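Local coordinates for alginate biosynthesis protein AlgX (Pseudomonas aeruginosa, PDB 4KNC) that takes part in O-acetylating the exopolysaccharide alginate and protects the polymer from degradation as it crosses the periplasm, at residues P19-D24 against A200-N205; H37-Q42 against F47-D52; Q410-L415 against A431-A436. All coordinates share one frame; numbering follows the deposited sequence.

Contact 1. Residues P19-D24 against A200-N205; sequences PAAAYD and AQLCGN
Ala21 puts its one side-chain carbon against the last turn of helix 194-203, where CB lies 4.1 Å from SG of Cys203 and 4.5 Å from CD1 of Leu202. The CB atoms of Leu202 and Cys203 both head toward the N-terminal segment, so the helix offers a sulfur and a methyl side by side to a single small methyl. SG stands beside its own backbone N and trans to the carbonyl carbon (chi1 -65°), which brings it to Ala21 and to its covalent partner, Cys18, with which it forms a disulfide. Because Cys18 immediately precedes Pro19, the disulfide probably limits how far residues 19-22 can move from the helix. Those residues form a short 3-10 turn closed by Ala22 N to Pro19 O at 3.0 Å, and proline suits its first position because no backbone N-H is needed there. The helix ends just after Cys203 at Gly204, whose positive phi of 74° favours glycine, while its N still bonds Ala200 O at 2.8 Å. Farther out, Leu202 also rests on Arg26, Tyr27 and Leu32, and the Tyr27 hydroxyl reaches Ala21 O. Asn205 ND2 bonds Asn16 O, farther toward the N-terminus. With only apolar touches and 117 Å² buried between the segments, the noncovalent contact is slight, and the disulfide is the strong link holding this segment to the helix.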
ATOM      1  N   PRO A  19      14.370 -23.100 -22.005  1.00 56.47           N
ATOM      2  CA  PRO A  19      15.651 -22.832 -21.334  1.00 54.95           C
ATOM      3  C   PRO A  19      15.913 -21.345 -21.057  1.00 50.02           C
ATOM      4  O   PRO A  19      16.497 -21.017 -20.024  1.00 50.11           O
ATOM      5  CB  PRO A  19      16.686 -23.338 -22.344  1.00 59.99           C
ATOM      6  CG  PRO A  19      15.967 -24.333 -23.175  1.00 60.44           C
ATOM      7  CD  PRO A  19      14.548 -23.890 -23.241  1.00 61.88           C
ATOM      8  N   ALA A  20      15.485 -20.467 -21.967  1.00 43.62           N
ATOM      9  CA  ALA A  20      15.735 -19.031 -21.840  1.00 43.94           C
ATOM     10  C   ALA A  20      15.135 -18.480 -20.557  1.00 52.13           C
ATOM     11  O   ALA A  20      15.627 -17.496 -19.999  1.00 56.57           O
ATOM     12  CB  ALA A  20      15.168 -18.284 -23.030  1.00 34.01           C
ATOM     13  N   ALA A  21      14.073 -19.131 -20.092  1.00 48.59           N
ATOM     14  CA  ALA A  21      13.353 -18.687 -18.907  1.00 36.94           C
ATOM     15  C   ALA A  21      14.193 -18.778 -17.645  1.00 42.06           C
ATOM     16  O   ALA A  21      13.850 -18.160 -16.628  1.00 45.36           O
ATOM     17  CB  ALA A  21      12.072 -19.488 -18.740  1.00 40.54           C
ATOM     18  N   ALA A  22      15.289 -19.537 -17.686  1.00 42.99           N
ATOM     19  CA  ALA A  22      16.073 -19.722 -16.458  1.00 38.74           C
ATOM     20  C   ALA A  22      17.078 -18.592 -16.135  1.00 41.04           C
ATOM     21  O   ALA A  22      17.766 -18.664 -15.133  1.00 45.70           O
ATOM     22  CB  ALA A  22      16.787 -21.060 -16.495  1.00 45.30           C
ATOM     23  N   TYR A  23      17.180 -17.565 -16.982  1.00 45.37           N
ATOM     24  CA  TYR A  23      18.239 -16.560 -16.810  1.00 42.56           C
ATOM     25  C   TYR A  23      17.702 -15.200 -16.420  1.00 35.60           C
ATOM     26  O   TYR A  23      16.894 -14.625 -17.140  1.00 40.28           O
ATOM     27  CB  TYR A  23      19.092 -16.442 -18.083  1.00 40.78           C
ATOM     28  CG  TYR A  23      19.541 -17.790 -18.570  1.00 41.26           C
ATOM     29  CD1 TYR A  23      20.271 -18.631 -17.742  1.00 44.96           C
ATOM     30  CD2 TYR A  23      19.212 -18.236 -19.837  1.00 47.38           C
ATOM     31  CE1 TYR A  23      20.665 -19.875 -18.167  1.00 45.44           C
ATOM     32  CE2 TYR A  23      19.605 -19.484 -20.276  1.00 46.14           C
ATOM     33  CZ  TYR A  23      20.332 -20.298 -19.436  1.00 44.00           C
ATOM     34  OH  TYR A  23      20.734 -21.537 -19.870  1.00 46.20           O
ATOM     35  N   ASP A  24      18.165 -14.688 -15.280  1.00 41.06           N
ATOM     36  CA  ASP A  24      17.668 -13.412 -14.759  1.00 44.31           C
ATOM     37  C   ASP A  24      17.823 -12.287 -15.764  1.00 45.99           C
ATOM     38  O   ASP A  24      16.973 -11.405 -15.846  1.00 53.13           O
ATOM     39  CB  ASP A  24      18.353 -13.036 -13.445  1.00 42.31           C
ATOM     40  CG  ASP A  24      17.904 -13.895 -12.286  1.00 50.23           C
ATOM     41  OD1 ASP A  24      16.929 -14.652 -12.451  1.00 57.47           O
ATOM     42  OD2 ASP A  24      18.514 -13.810 -11.205  1.00 57.01           O
ATOM     43  N   ALA A 200       4.125 -17.602 -21.387  1.00 36.50           N
ATOM     44  CA  ALA A 200       3.612 -17.698 -22.753  1.00 38.08           C
ATOM     45  C   ALA A 200       4.345 -16.723 -23.664  1.00 42.80           C
ATOM     46  O   ALA A 200       4.696 -17.057 -24.792  1.00 42.78           O
ATOM     47  CB  ALA A 200       2.110 -17.423 -22.790  1.00 32.54           C
ATOM     48  N   GLN A 201       4.573 -15.512 -23.175  1.00 40.57           N
ATOM     49  CA  GLN A 201       5.271 -14.514 -23.972  1.00 48.18           C
ATOM     50  C   GLN A 201       6.722 -14.923 -24.243  1.00 51.05           C
ATOM     51  O   GLN A 201       7.235 -14.729 -25.356  1.00 46.83           O
ATOM     52  CB  GLN A 201       5.215 -13.151 -23.291  1.00 46.05           C
ATOM     53  CG  GLN A 201       5.389 -11.978 -24.231  1.00 44.13           C
ATOM     54  CD  GLN A 201       6.832 -11.625 -24.442  1.00 47.88           C
ATOM     55  OE1 GLN A 201       7.623 -11.618 -23.498  1.00 45.42           O
ATOM     56  NE2 GLN A 201       7.200 -11.339 -25.693  1.00 49.17           N
ATOM     57  N   LEU A 202       7.362 -15.511 -23.233  1.00 42.60           N
ATOM     58  CA  LEU A 202       8.761 -15.936 -23.328  1.00 45.19           C
ATOM     59  C   LEU A 202       8.993 -17.217 -24.122  1.00 46.64           C
ATOM     60  O   LEU A 202      10.007 -17.357 -24.794  1.00 48.22           O
ATOM     61  CB  LEU A 202       9.338 -16.188 -21.935  1.00 41.39           C
ATOM     62  CG  LEU A 202       9.651 -15.013 -21.013  1.00 46.01           C
ATOM     63  CD1 LEU A 202      10.236 -15.528 -19.710  1.00 41.46           C
ATOM     64  CD2 LEU A 202      10.615 -14.083 -21.676  1.00 48.21           C
ATOM     65  N   CYS A 203       8.069 -18.162 -24.010  1.00 40.34           N
ATOM     66  CA  CYS A 203       8.325 -19.544 -24.417  1.00 42.95           C
ATOM     67  C   CYS A 203       7.255 -20.089 -25.347  1.00 39.83           C
ATOM     68  O   CYS A 203       7.392 -21.188 -25.886  1.00 50.71           O
ATOM     69  CB  CYS A 203       8.410 -20.454 -23.176  1.00 43.49           C
ATOM     70  SG  CYS A 203       9.812 -20.126 -22.064  1.00 60.60           S
ATOM     71  N   GLY A 204       6.173 -19.338 -25.513  1.00 40.41           N
ATOM     72  CA  GLY A 204       5.058 -19.812 -26.316  1.00 44.20           C
ATOM     73  C   GLY A 204       4.270 -20.893 -25.594  1.00 57.33           C
ATOM     74  O   GLY A 204       3.432 -21.571 -26.193  1.00 57.20           O
ATOM     75  N   ASN A 205       4.541 -21.060 -24.301  1.00 57.55           N
ATOM     76  CA  ASN A 205       3.790 -22.007 -23.486  1.00 56.20           C
ATOM     77  C   ASN A 205       2.318 -21.620 -23.393  1.00 51.90           C
ATOM     78  O   ASN A 205       1.937 -20.488 -23.683  1.00 56.15           O
ATOM     79  CB  ASN A 205       4.400 -22.118 -22.084  1.00 56.05           C
ATOM     80  CG  ASN A 205       5.746 -22.803 -22.093  1.00 70.63           C
ATOM     81  OD1 ASN A 205       6.425 -22.831 -23.117  1.00 88.05           O
ATOM     82  ND2 ASN A 205       6.136 -23.371 -20.962  1.00 69.53           N
TER

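Contact 2. Residues H37-Q42 against F47-D52; sequences HLVQAQ and FRTTYD
Thr49 lies against His37 with all three of its side-chain atoms. Its CB lies 3.9 Å from His37 O, and from there the two branches divide the work. OG1, set between the backbone N and the carbonyl carbon by a chi1 of 52°, accepts a hydrogen bond from His37 N at 2.9 Å, nearly straight at 167°. CG2, the other branch, lies over one face of the imidazole, 3.7 Å from the ring centroid, in a CH-pi contact, and also touches Val39 CG1. Threonine suits the place because it supplies an acceptor and a methyl from one carbon. The ring's own polar end, ND1, is hydrogen-bonded to Asp24 OD1. These residues flank a beta hairpin made by strands 38-40 and 46-48. Val39 and Phe47 are its antiparallel hydrogen-bonded pair, joined from Val39 N to Phe47 O and from Phe47 N to Val39 O, while Leu38 and Arg48 form the adjacent non-hydrogen-bonded pair; beyond it Thr49 N returns a bond to His37 O. On the face of Val39 and Phe47, Val39 CG2 packs on Phe47 CB, and Ala41 CB sits at the ring edge, 3.6 Å from CE1. On the opposite face Leu38 CD2 meets the aliphatic CG of Arg48 at 3.9 Å. The guanidinium beyond turns to Asp52, gripping it side-on through NE and NH2, with NH2 2.9 Å from OD1. Asp52 OD2 also receives Arg48 N at 2.8 Å and forms a salt bridge with Arg89.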
ATOM      1  N   HIS A  37      13.234 -15.000 -11.677  1.00 34.90           N
ATOM      2  CA  HIS A  37      13.004 -15.598 -12.984  1.00 33.80           C
ATOM      3  C   HIS A  37      12.073 -16.803 -12.729  1.00 39.53           C
ATOM      4  O   HIS A  37      11.968 -17.281 -11.590  1.00 32.58           O
ATOM      5  CB  HIS A  37      14.320 -16.004 -13.678  1.00 34.98           C
ATOM      6  CG  HIS A  37      14.992 -17.212 -13.090  1.00 43.37           C
ATOM      7  ND1 HIS A  37      16.130 -17.125 -12.313  1.00 43.32           N
ATOM      8  CD2 HIS A  37      14.706 -18.533 -13.191  1.00 39.39           C
ATOM      9  CE1 HIS A  37      16.501 -18.338 -11.943  1.00 38.15           C
ATOM     10  NE2 HIS A  37      15.654 -19.210 -12.462  1.00 34.74           N
ATOM     11  N   LEU A  38      11.387 -17.283 -13.765  1.00 34.96           N
ATOM     12  CA  LEU A  38      10.348 -18.299 -13.571  1.00 35.41           C
ATOM     13  C   LEU A  38      10.908 -19.707 -13.562  1.00 35.74           C
ATOM     14  O   LEU A  38      11.759 -20.033 -14.376  1.00 37.91           O
ATOM     15  CB  LEU A  38       9.277 -18.194 -14.656  1.00 32.01           C
ATOM     16  CG  LEU A  38       8.479 -16.891 -14.679  1.00 37.52           C
ATOM     17  CD1 LEU A  38       7.771 -16.770 -16.024  1.00 32.22           C
ATOM     18  CD2 LEU A  38       7.465 -16.845 -13.515  1.00 31.56           C
ATOM     19  N   VAL A  39      10.448 -20.522 -12.615  1.00 39.36           N
ATOM     20  CA  VAL A  39      10.774 -21.942 -12.578  1.00 40.85           C
ATOM     21  C   VAL A  39       9.493 -22.776 -12.537  1.00 42.94           C
ATOM     22  O   VAL A  39       8.485 -22.368 -11.959  1.00 42.65           O
ATOM     23  CB  VAL A  39      11.709 -22.324 -11.406  1.00 35.32           C
ATOM     24  CG1 VAL A  39      13.043 -21.630 -11.546  1.00 35.45           C
ATOM     25  CG2 VAL A  39      11.077 -21.998 -10.066  1.00 38.74           C
ATOM     26  N   GLN A  40       9.553 -23.937 -13.179  1.00 37.59           N
ATOM     27  CA  GLN A  40       8.413 -24.827 -13.347  1.00 41.22           C
ATOM     28  C   GLN A  40       8.358 -25.769 -12.173  1.00 35.49           C
ATOM     29  O   GLN A  40       9.274 -26.561 -11.962  1.00 43.64           O
ATOM     30  CB  GLN A  40       8.587 -25.652 -14.635  1.00 50.29           C
ATOM     31  CG  GLN A  40       7.480 -26.663 -14.907  1.00 64.47           C
ATOM     32  CD  GLN A  40       6.193 -26.018 -15.417  1.00 71.63           C
ATOM     33  OE1 GLN A  40       6.117 -25.547 -16.563  1.00 64.30           O
ATOM     34  NE2 GLN A  40       5.171 -25.994 -14.562  1.00 71.57           N
ATOM     35  N   ALA A  41       7.289 -25.693 -11.394  1.00 45.12           N
ATOM     36  CA  ALA A  41       7.150 -26.597 -10.260  1.00 43.10           C
ATOM     37  C   ALA A  41       6.189 -27.730 -10.607  1.00 45.12           C
ATOM     38  O   ALA A  41       6.009 -28.064 -11.778  1.00 47.59           O
ATOM     39  CB  ALA A  41       6.696 -25.844  -9.032  1.00 44.54           C
ATOM     40  N   GLN A  42       5.570 -28.329  -9.600  1.00 47.01           N
ATOM     41  CA  GLN A  42       4.675 -29.450  -9.859  1.00 52.14           C
ATOM     42  C   GLN A  42       3.423 -28.971 -10.582  1.00 55.74           C
ATOM     43  O   GLN A  42       2.960 -27.851 -10.351  1.00 54.70           O
ATOM     44  CB  GLN A  42       4.318 -30.165  -8.557  1.00 52.45           C
ATOM     45  CG  GLN A  42       5.511 -30.781  -7.855  1.00 57.91           C
ATOM     46  CD  GLN A  42       5.113 -31.563  -6.612  1.00 67.45           C
ATOM     47  OE1 GLN A  42       4.766 -30.982  -5.585  1.00 68.76           O
ATOM     48  NE2 GLN A  42       5.155 -32.889  -6.707  1.00 67.19           N
ATOM     49  N   PHE A  47       7.038 -20.636 -10.049  1.00 29.41           N
ATOM     50  CA  PHE A  47       7.473 -19.739  -8.986  1.00 29.03           C
ATOM     51  C   PHE A  47       8.475 -18.749  -9.552  1.00 36.93           C
ATOM     52  O   PHE A  47       9.195 -19.066 -10.492  1.00 32.31           O
ATOM     53  CB  PHE A  47       8.136 -20.517  -7.856  1.00 30.33           C
ATOM     54  CG  PHE A  47       7.179 -21.327  -7.025  1.00 32.07           C
ATOM     55  CD1 PHE A  47       6.650 -22.514  -7.510  1.00 34.81           C
ATOM     56  CD2 PHE A  47       6.814 -20.900  -5.743  1.00 36.58           C
ATOM     57  CE1 PHE A  47       5.774 -23.270  -6.727  1.00 43.71           C
ATOM     58  CE2 PHE A  47       5.944 -21.648  -4.963  1.00 34.91           C
ATOM     59  CZ  PHE A  47       5.420 -22.834  -5.461  1.00 38.91           C
ATOM     60  N   ARG A  48       8.517 -17.552  -8.977  1.00 34.27           N
ATOM     61  CA  ARG A  48       9.557 -16.580  -9.281  1.00 30.48           C
ATOM     62  C   ARG A  48      10.658 -16.711  -8.241  1.00 30.30           C
ATOM     63  O   ARG A  48      10.378 -16.701  -7.062  1.00 35.96           O
ATOM     64  CB  ARG A  48       8.981 -15.169  -9.226  1.00 30.58           C
ATOM     65  CG  ARG A  48       7.737 -14.992 -10.091  1.00 35.72           C
ATOM     66  CD  ARG A  48       7.081 -13.676  -9.761  1.00 35.65           C
ATOM     67  NE  ARG A  48       6.452 -13.714  -8.444  1.00 35.29           N
ATOM     68  CZ  ARG A  48       5.823 -12.683  -7.887  1.00 34.25           C
ATOM     69  NH1 ARG A  48       5.761 -11.525  -8.521  1.00 25.79           N
ATOM     70  NH2 ARG A  48       5.258 -12.808  -6.690  1.00 36.11           N
ATOM     71  N   THR A  49      11.908 -16.815  -8.676  1.00 34.71           N
ATOM     72  CA  THR A  49      13.007 -17.044  -7.747  1.00 33.75           C
ATOM     73  C   THR A  49      13.235 -15.852  -6.811  1.00 37.61           C
ATOM     74  O   THR A  49      13.443 -16.029  -5.610  1.00 39.72           O
ATOM     75  CB  THR A  49      14.307 -17.341  -8.512  1.00 39.74           C
ATOM     76  OG1 THR A  49      14.518 -16.316  -9.488  1.00 42.11           O
ATOM     77  CG2 THR A  49      14.216 -18.687  -9.235  1.00 32.64           C
ATOM     78  N   THR A  50      13.184 -14.637  -7.353  1.00 34.88           N
ATOM     79  CA  THR A  50      13.539 -13.456  -6.570  1.00 33.33           C
ATOM     80  C   THR A  50      12.367 -12.954  -5.727  1.00 35.66           C
ATOM     81  O   THR A  50      12.568 -12.342  -4.695  1.00 42.75           O
ATOM     82  CB  THR A  50      14.068 -12.295  -7.445  1.00 34.42           C
ATOM     83  OG1 THR A  50      12.996 -11.732  -8.206  1.00 37.83           O
ATOM     84  CG2 THR A  50      15.166 -12.781  -8.404  1.00 37.78           C
ATOM     85  N   TYR A  51      11.142 -13.202  -6.172  1.00 35.60           N
ATOM     86  CA  TYR A  51       9.983 -12.751  -5.417  1.00 31.34           C
ATOM     87  C   TYR A  51       9.478 -13.829  -4.473  1.00 35.57           C
ATOM     88  O   TYR A  51       9.153 -13.540  -3.330  1.00 37.60           O
ATOM     89  CB  TYR A  51       8.842 -12.345  -6.350  1.00 32.78           C
ATOM     90  CG  TYR A  51       9.093 -11.082  -7.129  1.00 42.23           C
ATOM     91  CD1 TYR A  51       9.899 -11.087  -8.272  1.00 39.98           C
ATOM     92  CD2 TYR A  51       8.532  -9.876  -6.724  1.00 37.70           C
ATOM     93  CE1 TYR A  51      10.120  -9.922  -8.991  1.00 43.89           C
ATOM     94  CE2 TYR A  51       8.754  -8.708  -7.422  1.00 36.49           C
ATOM     95  CZ  TYR A  51       9.544  -8.731  -8.560  1.00 47.73           C
ATOM     96  OH  TYR A  51       9.751  -7.560  -9.259  1.00 45.18           O
ATOM     97  N   ASP A  52       9.385 -15.063  -4.963  1.00 33.41           N
ATOM     98  CA  ASP A  52       8.681 -16.118  -4.233  1.00 34.68           C
ATOM     99  C   ASP A  52       9.612 -16.945  -3.383  1.00 36.37           C
ATOM    100  O   ASP A  52       9.209 -17.469  -2.339  1.00 32.96           O
ATOM    101  CB  ASP A  52       7.940 -17.056  -5.186  1.00 31.86           C
ATOM    102  CG  ASP A  52       6.925 -16.337  -6.037  1.00 36.22           C
ATOM    103  OD1 ASP A  52       6.445 -15.242  -5.647  1.00 32.70           O
ATOM    104  OD2 ASP A  52       6.592 -16.892  -7.094  1.00 36.57           O
TER

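Contact 3. Residues Q410-L415 against A431-A436; sequences QQFLSL and ASICQA
In the C-terminal carbohydrate-binding module, two four-stranded antiparallel sheets face each other as a beta-sandwich, and this contact is a piece of the core between them. Strand 412-418 gives Phe412 and Leu415 from one sheet, and strand 428-435 gives Ala431 and Ile433 from the other. Leu415 CD2 reaches Ala431 CB at 4.1 Å; its CG is trans to the backbone N (chi1 168°), and the long branched side chain spans a gap whose nearest CA atoms, those of Leu415 and Ala431, are still 8.7 Å apart. A small alanine suits the spot where a large leucine arrives. Two residues beyond Ala431, Ile433 CG1 is approached obliquely by Phe412 CZ at 4.5 Å. Phe412 and Leu415, three positions apart, would point to opposite sides of a regular strand; here both CB atoms head for the other sheet because Leu413 and Ser414 form a classic beta bulge opposite Trp374, which shifts the strand by one residue. The local backbone places Ser414 N 3.8 Å above the centre of one face of the Phe412 ring, with Leu415 CB at its edge. Around this core, Ile373 of strand 368-375 touches Phe412, Leu342 of strand 338-343 touches both Ala431 and Ile433, and Val359 and Ala357 of strand 355-361 touch Ala431 and Ile433 respectively, so strands on both sides of the sandwich close around the contact.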
ATOM      1  N   GLN A 410      16.874  25.638   6.140  1.00 84.64           N
ATOM      2  CA  GLN A 410      16.846  26.636   5.070  1.00 77.42           C
ATOM      3  C   GLN A 410      15.575  27.480   5.046  1.00 74.22           C
ATOM      4  O   GLN A 410      14.509  27.026   5.467  1.00 65.37           O
ATOM      5  CB  GLN A 410      17.071  25.974   3.711  1.00 74.27           C
ATOM      6  CG  GLN A 410      18.238  25.000   3.689  1.00 80.25           C
ATOM      7  CD  GLN A 410      19.555  25.639   4.108  1.00 84.71           C
ATOM      8  OE1 GLN A 410      19.744  26.850   3.983  1.00 81.31           O
ATOM      9  NE2 GLN A 410      20.474  24.819   4.603  1.00 87.98           N
ATOM     10  N   GLN A 411      15.704  28.715   4.563  1.00 72.45           N
ATOM     11  CA  GLN A 411      14.555  29.602   4.398  1.00 70.52           C
ATOM     12  C   GLN A 411      13.913  29.464   3.014  1.00 69.30           C
ATOM     13  O   GLN A 411      14.559  29.689   1.988  1.00 70.34           O
ATOM     14  CB  GLN A 411      14.944  31.061   4.649  1.00 66.19           C
ATOM     15  CG  GLN A 411      15.286  31.383   6.087  1.00 71.39           C
ATOM     16  CD  GLN A 411      14.088  31.286   7.011  1.00 75.57           C
ATOM     17  OE1 GLN A 411      13.179  32.115   6.961  1.00 76.11           O
ATOM     18  NE2 GLN A 411      14.084  30.268   7.867  1.00 81.13           N
ATOM     19  N   PHE A 412      12.636  29.092   3.006  1.00 66.84           N
ATOM     20  CA  PHE A 412      11.864  28.954   1.777  1.00 62.72           C
ATOM     21  C   PHE A 412      11.874  30.242   0.947  1.00 68.03           C
ATOM     22  O   PHE A 412      11.656  31.339   1.469  1.00 72.57           O
ATOM     23  CB  PHE A 412      10.426  28.553   2.113  1.00 54.78           C
ATOM     24  CG  PHE A 412       9.528  28.413   0.908  1.00 62.34           C
ATOM     25  CD1 PHE A 412       9.601  27.296   0.096  1.00 60.39           C
ATOM     26  CD2 PHE A 412       8.602  29.400   0.599  1.00 68.09           C
ATOM     27  CE1 PHE A 412       8.771  27.166  -1.017  1.00 63.84           C
ATOM     28  CE2 PHE A 412       7.770  29.279  -0.501  1.00 62.14           C
ATOM     29  CZ  PHE A 412       7.856  28.157  -1.315  1.00 62.69           C
ATOM     30  N   LEU A 413      12.150  30.105  -0.345  1.00 66.37           N
ATOM     31  CA  LEU A 413      12.021  31.229  -1.250  1.00 65.63           C
ATOM     32  C   LEU A 413      10.911  30.992  -2.262  1.00 65.93           C
ATOM     33  O   LEU A 413      10.043  31.843  -2.446  1.00 68.82           O
ATOM     34  CB  LEU A 413      13.323  31.502  -1.990  1.00 67.09           C
ATOM     35  CG  LEU A 413      13.061  32.507  -3.114  1.00 63.88           C
ATOM     36  CD1 LEU A 413      12.937  33.933  -2.554  1.00 61.65           C
ATOM     37  CD2 LEU A 413      14.121  32.416  -4.183  1.00 59.97           C
ATOM     38  N   SER A 414      10.925  29.840  -2.927  1.00 71.99           N
ATOM     39  CA  SER A 414       9.883  29.613  -3.934  1.00 67.38           C
ATOM     40  C   SER A 414       9.467  28.163  -4.174  1.00 60.95           C
ATOM     41  O   SER A 414      10.208  27.224  -3.887  1.00 61.75           O
ATOM     42  CB  SER A 414      10.268  30.268  -5.269  1.00 62.11           C
ATOM     43  OG  SER A 414      11.084  29.404  -6.033  1.00 60.98           O
ATOM     44  N   LEU A 415       8.253  28.008  -4.694  1.00 56.07           N
ATOM     45  CA  LEU A 415       7.778  26.741  -5.209  1.00 56.86           C
ATOM     46  C   LEU A 415       7.384  26.910  -6.672  1.00 65.27           C
ATOM     47  O   LEU A 415       6.622  27.823  -7.018  1.00 66.31           O
ATOM     48  CB  LEU A 415       6.580  26.220  -4.411  1.00 61.45           C
ATOM     49  CG  LEU A 415       5.854  25.039  -5.080  1.00 61.51           C
ATOM     50  CD1 LEU A 415       6.728  23.797  -5.110  1.00 64.02           C
ATOM     51  CD2 LEU A 415       4.517  24.733  -4.411  1.00 59.24           C
ATOM     52  N   ALA A 431      -1.806  26.289  -5.070  1.00 73.64           N
ATOM     53  CA  ALA A 431      -0.833  25.870  -4.061  1.00 64.55           C
ATOM     54  C   ALA A 431      -0.839  26.734  -2.804  1.00 63.03           C
ATOM     55  O   ALA A 431      -1.133  27.928  -2.849  1.00 69.70           O
ATOM     56  CB  ALA A 431       0.559  25.801  -4.657  1.00 59.83           C
ATOM     57  N   SER A 432      -0.494  26.113  -1.685  1.00 59.56           N
ATOM     58  CA  SER A 432      -0.506  26.779  -0.395  1.00 65.04           C
ATOM     59  C   SER A 432       0.541  26.181   0.531  1.00 60.65           C
ATOM     60  O   SER A 432       0.841  24.990   0.462  1.00 67.47           O
ATOM     61  CB  SER A 432      -1.892  26.678   0.242  1.00 66.23           C
ATOM     62  OG  SER A 432      -2.838  27.409  -0.520  1.00 68.45           O
ATOM     63  N   ILE A 433       1.087  27.023   1.397  1.00 52.13           N
ATOM     64  CA  ILE A 433       2.154  26.626   2.304  1.00 56.38           C
ATOM     65  C   ILE A 433       1.728  26.988   3.714  1.00 63.23           C
ATOM     66  O   ILE A 433       1.324  28.121   3.971  1.00 66.21           O
ATOM     67  CB  ILE A 433       3.460  27.387   1.978  1.00 66.18           C
ATOM     68  CG1 ILE A 433       4.088  26.830   0.703  1.00 67.41           C
ATOM     69  CG2 ILE A 433       4.459  27.279   3.115  1.00 71.82           C
ATOM     70  CD1 ILE A 433       4.671  25.471   0.882  1.00 52.29           C
ATOM     71  N   CYS A 434       1.824  26.032   4.630  1.00 59.32           N
ATOM     72  CA  CYS A 434       1.353  26.254   5.989  1.00 57.41           C
ATOM     73  C   CYS A 434       2.308  25.747   7.059  1.00 60.24           C
ATOM     74  O   CYS A 434       3.162  24.873   6.822  1.00 60.14           O
ATOM     75  CB  CYS A 434      -0.025  25.615   6.205  1.00 55.73           C
ATOM     76  SG  CYS A 434      -0.056  23.818   5.952  1.00 62.53           S
ATOM     77  N   GLN A 435       2.140  26.323   8.242  1.00 61.97           N
ATOM     78  CA  GLN A 435       2.821  25.860   9.426  1.00 75.47           C
ATOM     79  C   GLN A 435       2.413  24.417   9.739  1.00 85.11           C
ATOM     80  O   GLN A 435       1.301  23.992   9.432  1.00 87.31           O
ATOM     81  CB  GLN A 435       2.549  26.785  10.616  1.00 78.26           C
ATOM     82  CG  GLN A 435       3.501  26.575  11.773  1.00 83.71           C
ATOM     83  CD  GLN A 435       3.782  27.854  12.525  1.00 97.10           C
ATOM     84  OE1 GLN A 435       3.089  28.855  12.346  1.00102.76           O
ATOM     85  NE2 GLN A 435       4.808  27.834  13.366  1.00103.32           N
ATOM     86  N   ALA A 436       3.341  23.665  10.323  1.00 91.43           N
ATOM     87  CA  ALA A 436       3.103  22.285  10.721  1.00 85.31           C
ATOM     88  C   ALA A 436       2.996  22.201  12.239  1.00 92.29           C
ATOM     89  O   ALA A 436       3.691  22.926  12.952  1.00 96.61           O
ATOM     90  CB  ALA A 436       4.231  21.400  10.220  1.00 72.75           C
TER

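In the fold
Contacts 1 and 2 lie together in the SGNH hydrolase-like domain, their centres 12 Å apart, with the hairpin of contact 2 nested along the chain inside the long loop closed by contact 1. They touch directly: Asp24 OD1 lies 2.6 Å from His37 ND1, a probable hydrogen bond, and Ala22 O packs on His37 CE1. Contact 2 is also near the inferred catalytic residues, the side chain of Arg48 being about 8 Å from that of Asp148 and about 9 Å from that of His150. Contact 3 belongs to the carbohydrate-binding module, its centre about 51 Å from contact 1 and 48 Å from contact 2, far from the annotated catalytic residues.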